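Local coordinates for cellulose 1,4-beta-cellobiosidase (Clostridium thermocellum, PDB 3ZQX), which belongs to a cellulose-binding module family and forms part of a cellulosomal cellobiohydrolase, although the module itself is apparently adhesion-deficient, at residues T131-N135 and G136-W140; S116-P119 and T120-A123. The protein carries 1 engineered substitution. All coordinates share one frame; numbering follows the deposited sequence.

Contact 1. Residues T131-N135 and G136-W140; sequences TLYKN and GELVW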
loop_
_atom_site.group_PDB
_atom_site.type_symbol
_atom_site.label_atom_id
_atom_site.label_comp_id
_atom_site.label_asym_id
_atom_site.label_seq_id
_atom_site.Cartn_x
_atom_site.Cartn_y
_atom_site.Cartn_z
ATOM N N THR A 131 -2.124 5.957 2.405
ATOM C CA THR A 131 -3.467 6.481 2.615
ATOM C C THR A 131 -4.539 5.422 2.409
ATOM O O THR A 131 -4.338 4.424 1.698
ATOM C CB THR A 131 -3.766 7.631 1.661
ATOM O OG1 THR A 131 -3.491 7.176 0.333
ATOM C CG2 THR A 131 -2.928 8.867 1.997
ATOM N N LEU A 132 -5.658 5.619 3.099
ATOM C CA LEU A 132 -6.891 4.898 2.806
ATOM C C LEU A 132 -7.997 5.872 2.445
ATOM O O LEU A 132 -8.157 6.917 3.094
ATOM C CB LEU A 132 -7.376 4.082 4.000
ATOM C CG LEU A 132 -6.450 2.994 4.513
ATOM C CD1 LEU A 132 -7.027 2.365 5.773
ATOM C CD2 LEU A 132 -6.192 1.948 3.433
ATOM N N TYR A 133 -8.773 5.489 1.432
ATOM C CA TYR A 133 -9.978 6.198 1.019
ATOM C C TYR A 133 -11.169 5.267 1.127
ATOM O O TYR A 133 -11.059 4.052 0.879
ATOM C CB TYR A 133 -9.864 6.679 -0.428
ATOM C CG TYR A 133 -8.792 7.719 -0.632
ATOM C CD1 TYR A 133 -7.467 7.351 -0.835
ATOM C CD2 TYR A 133 -9.095 9.071 -0.605
ATOM C CE1 TYR A 133 -6.480 8.303 -1.015
ATOM C CE2 TYR A 133 -8.105 10.031 -0.785
ATOM C CZ TYR A 133 -6.800 9.633 -0.985
ATOM O OH TYR A 133 -5.798 10.565 -1.167
ATOM N N LYS A 134 -12.294 5.834 1.542
ATOM C CA LYS A 134 -13.535 5.099 1.647
ATOM C C LYS A 134 -14.666 6.105 1.491
ATOM O O LYS A 134 -14.592 7.209 2.036
ATOM C CB LYS A 134 -13.582 4.435 3.018
ATOM C CG LYS A 134 -14.874 3.734 3.336
ATOM C CD LYS A 134 -14.751 2.875 4.590
ATOM C CE LYS A 134 -14.188 3.656 5.774
ATOM N NZ LYS A 134 -15.093 4.738 6.254
ATOM N N ASN A 135 -15.728 5.721 0.799
ATOM C CA ASN A 135 -16.859 6.610 0.585
ATOM C C ASN A 135 -16.443 7.952 -0.004
ATOM O O ASN A 135 -17.014 8.981 0.329
ATOM C CB ASN A 135 -17.644 6.823 1.878
ATOM C CG ASN A 135 -19.035 7.383 1.621
ATOM O OD1 ASN A 135 -19.704 6.993 0.662
ATOM N ND2 ASN A 135 -19.471 8.302 2.466
ATOM N N GLY A 136 -15.438 7.931 -0.875
ATOM C CA GLY A 136 -14.992 9.131 -1.566
ATOM C C GLY A 136 -14.220 10.101 -0.694
ATOM O O GLY A 136 -13.980 11.247 -1.088
ATOM N N GLU A 137 -13.837 9.646 0.495
ATOM C CA GLU A 137 -13.163 10.497 1.466
ATOM C C GLU A 137 -11.817 9.909 1.846
ATOM O O GLU A 137 -11.660 8.691 1.879
ATOM C CB GLU A 137 -14.013 10.631 2.735
ATOM C CG GLU A 137 -15.264 11.476 2.582
ATOM C CD GLU A 137 -16.072 11.547 3.867
ATOM O OE1 GLU A 137 -16.017 10.579 4.656
ATOM O OE2 GLU A 137 -16.756 12.568 4.087
ATOM N N LEU A 138 -10.866 10.778 2.174
ATOM C CA LEU A 138 -9.611 10.334 2.745
ATOM C C LEU A 138 -9.900 10.030 4.207
ATOM O O LEU A 138 -10.348 10.905 4.958
ATOM C CB LEU A 138 -8.602 11.481 2.654
ATOM C CG LEU A 138 -7.265 11.292 3.368
ATOM C CD1 LEU A 138 -6.470 10.171 2.707
ATOM C CD2 LEU A 138 -6.475 12.589 3.341
ATOM N N VAL A 139 -9.758 8.762 4.594
ATOM C CA VAL A 139 -9.978 8.411 5.989
ATOM C C VAL A 139 -8.752 8.095 6.830
ATOM O O VAL A 139 -8.833 8.096 8.060
ATOM C CB VAL A 139 -10.992 7.252 6.103
ATOM C CG1 VAL A 139 -12.318 7.651 5.489
ATOM C CG2 VAL A 139 -10.456 5.995 5.436
ATOM N N TRP A 140 -7.605 7.898 6.194
ATOM C CA TRP A 140 -6.376 7.618 6.919
ATOM C C TRP A 140 -5.209 8.169 6.138
ATOM O O TRP A 140 -5.123 7.968 4.928
ATOM C CB TRP A 140 -6.166 6.110 7.142
ATOM C CG TRP A 140 -4.813 5.847 7.717
ATOM C CD1 TRP A 140 -3.693 5.462 7.041
ATOM C CD2 TRP A 140 -4.419 6.019 9.079
ATOM N NE1 TRP A 140 -2.626 5.367 7.902
ATOM C CE2 TRP A 140 -3.046 5.707 9.159
ATOM C CE3 TRP A 140 -5.096 6.407 10.239
ATOM C CZ2 TRP A 140 -2.339 5.760 10.353
ATOM C CZ3 TRP A 140 -4.391 6.466 11.424
ATOM C CH2 TRP A 140 -3.027 6.144 11.472
HETATM O O HOH W 1 -15.429 7.156 4.718
HETATM O O HOH W 2 -18.654 9.244 5.136
#
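Lys134 and Glu137 close a tight antiparallel hairpin, each backbone amide bonding to the other's carbonyl; Lys134 N lies 2.9 Å from Glu137 O, in that carbonyl's plane. Asn135 and Gly136 fill the two corners of a type I' turn, a conformation in which both residues take positive phi. The directions of the two short strands differ by 133°. Farther from the turn the ladder slips by one residue. Leu132 O accepts from Val139 N at 2.9 Å and from Trp140 N at 3.3 Å, the two donors approaching from the same face of the carbonyl plane. With Val139 and Trp140 both set against Leu132, this is a classic beta bulge. The hairpin forms one border of a five-stranded sheet in the beta sandwich of the CBM3 fold, with 137-140 the edge strand and 130-134 bonded on its other side to strand 38-43. On one face Leu138 CD1 sits over the Tyr133 ring in a CH-pi contact, 4.0 Å from the ring centroid and displaced toward the phenolic end. Leu138 CG runs anti to the backbone N (chi1 172°), which carries the methyl back across the ring, while Pro143 flanks both residues. The opposite face turns Leu132 and Trp140 toward strand 3-9, their CB atoms 3.9 Å apart. Val139 CG2 presses close to Leu132 O at 3.4 Å. Lys134 bends at its last two torsions, bringing NZ to a salt bridge with Asp2 and a bond with Tyr33 OH. A water accepts from Lys134 NZ and donates to Lys134 O.

Contact 2. Residues S116-P119 and T120-A123; sequences SFDP and TIKA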
loop_
_atom_site.group_PDB
_atom_site.type_symbol
_atom_site.label_atom_id
_atom_site.label_comp_id
_atom_site.label_asym_id
_atom_site.label_seq_id
_atom_site.Cartn_x
_atom_site.Cartn_y
_atom_site.Cartn_z
ATOM N N SER A 116 6.239 7.405 0.134
ATOM C CA SER A 116 5.828 6.427 1.139
ATOM C C SER A 116 6.952 5.528 1.650
ATOM O O SER A 116 6.719 4.719 2.541
ATOM C CB SER A 116 4.671 5.559 0.631
ATOM O OG SER A 116 3.526 6.339 0.317
ATOM N N PHE A 117 8.155 5.656 1.106
ATOM C CA PHE A 117 9.283 4.818 1.527
ATOM C C PHE A 117 9.853 5.278 2.862
ATOM O O PHE A 117 10.186 6.447 3.011
ATOM C CB PHE A 117 10.358 4.925 0.446
ATOM C CG PHE A 117 11.673 4.246 0.762
ATOM C CD1 PHE A 117 11.754 2.874 0.955
ATOM C CD2 PHE A 117 12.851 4.985 0.758
ATOM C CE1 PHE A 117 12.970 2.261 1.191
ATOM C CE2 PHE A 117 14.066 4.380 0.985
ATOM C CZ PHE A 117 14.130 3.015 1.201
ATOM N N ASP A 118 9.928 4.390 3.851
ATOM C CA ASP A 118 10.621 4.685 5.102
ATOM C C ASP A 118 11.429 3.495 5.580
ATOM O O ASP A 118 10.878 2.610 6.233
ATOM C CB ASP A 118 9.695 5.198 6.196
ATOM C CG ASP A 118 10.462 5.750 7.383
ATOM O OD1 ASP A 118 11.662 5.426 7.525
ATOM O OD2 ASP A 118 9.863 6.510 8.173
ATOM N N PRO A 119 12.703 3.423 5.194
ATOM C CA PRO A 119 13.521 2.255 5.521
ATOM C C PRO A 119 13.808 2.102 7.012
ATOM O O PRO A 119 14.355 1.068 7.416
ATOM C CB PRO A 119 14.805 2.494 4.725
ATOM C CG PRO A 119 14.905 3.970 4.626
ATOM C CD PRO A 119 13.481 4.463 4.497
ATOM N N THR A 120 13.526 3.125 7.810
ATOM C CA THR A 120 13.738 3.018 9.246
ATOM C C THR A 120 12.644 2.234 9.959
ATOM O O THR A 120 12.814 1.892 11.137
ATOM C CB THR A 120 13.880 4.397 9.934
ATOM O OG1 THR A 120 12.610 5.055 10.001
ATOM C CG2 THR A 120 14.900 5.271 9.214
ATOM N N ILE A 121 11.548 1.916 9.267
ATOM C CA ILE A 121 10.456 1.213 9.937
ATOM C C ILE A 121 10.567 -0.258 9.563
ATOM O O ILE A 121 10.230 -0.662 8.448
ATOM C CB ILE A 121 9.091 1.762 9.470
ATOM C CG1 ILE A 121 9.008 3.257 9.785
ATOM C CG2 ILE A 121 7.966 1.010 10.145
ATOM C CD1 ILE A 121 7.753 3.929 9.306
ATOM N N LYS A 122 11.076 -1.050 10.505
ATOM C CA LYS A 122 11.278 -2.481 10.274
ATOM C C LYS A 122 10.261 -3.387 10.938
ATOM O O LYS A 122 10.221 -4.579 10.656
ATOM C CB LYS A 122 12.693 -2.896 10.681
ATOM C CG LYS A 122 13.790 -2.161 9.930
ATOM C CD LYS A 122 13.735 -2.462 8.445
ATOM C CE LYS A 122 14.015 -3.931 8.168
ATOM N NZ LYS A 122 14.050 -4.223 6.707
ATOM N N ALA A 123 9.422 -2.803 11.785
ATOM C CA ALA A 123 8.350 -3.511 12.476
ATOM C C ALA A 123 7.086 -2.711 12.231
ATOM O O ALA A 123 7.137 -1.487 12.069
ATOM C CB ALA A 123 8.630 -3.605 13.967
#
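Asp118 and Ile121 stand at the two ends of a type I beta turn, joined by Ile121 N to Asp118 O at 3.2 Å, a nearly straight N-H...O bond (168°) whose donor nonetheless lies well above the carbonyl plane. The side chain of Asp118 reinforces the bend from within. Its OD1 takes two bonds from Thr120: the backbone N at 3.0 Å on the anti side of the carboxylate and the hydroxyl OG1 at 2.7 Å on the syn side. Both donors reach the oxygen from the same face of the carboxylate, each about 30° out of its plane. Asp118 CG anti to the backbone N (chi1 -169°) swings the carboxylate forward over the turn, and Thr120 OG1, lodged between its own N and carbonyl carbon, meets it there. The bond to Thr120 N closes an Asx turn on top of the beta turn, with Pro119 at the intervening position, where its ring restricts phi. This doubly braced corner belongs to the long loop between strands 109-110 and 125-126 of the beta sandwich. The other carboxylate oxygen, OD2, lies 3.5 Å from Ile121 CD1, and the two side chains cross at about a right angle. Buried Ile121 also packs on Tyr7 and Tyr127, while Asp118 N is held by Tyr7 OH. Pro119, within the turn, lays CD over one face of the ring of the preceding Phe117, 3.5 Å above its plane and offset toward the rim. After the turn, the bent chain of Lys122 passes Pro119 O, with CD 3.7 Å away, and delivers NZ to Cys9 O.

Residues 116-123 of contact 2 precede the hairpin 131-140 of contact 1 in the chain; their centres are 22 Å apart and their nearest atoms about 6 Å, so they do not touch. Two tyrosines nevertheless bridge them. Tyr43 N bonds to Ser116 OG, and Tyr43 OH shares a hydrogen bond with Thr131 OG1, while Tyr127 meets Ser116 O through its hydroxyl and Trp140 NE1 through its carbonyl. Strand 3-9 is also shared, packing against Leu132 and Trp140 of the hairpin and against Phe117 and Ile121 of the loop. The calcium ion, bound by Thr45, Glu47, Asp110, Asn113 and Asp114, lies about 12 Å from the Pro119 side chain.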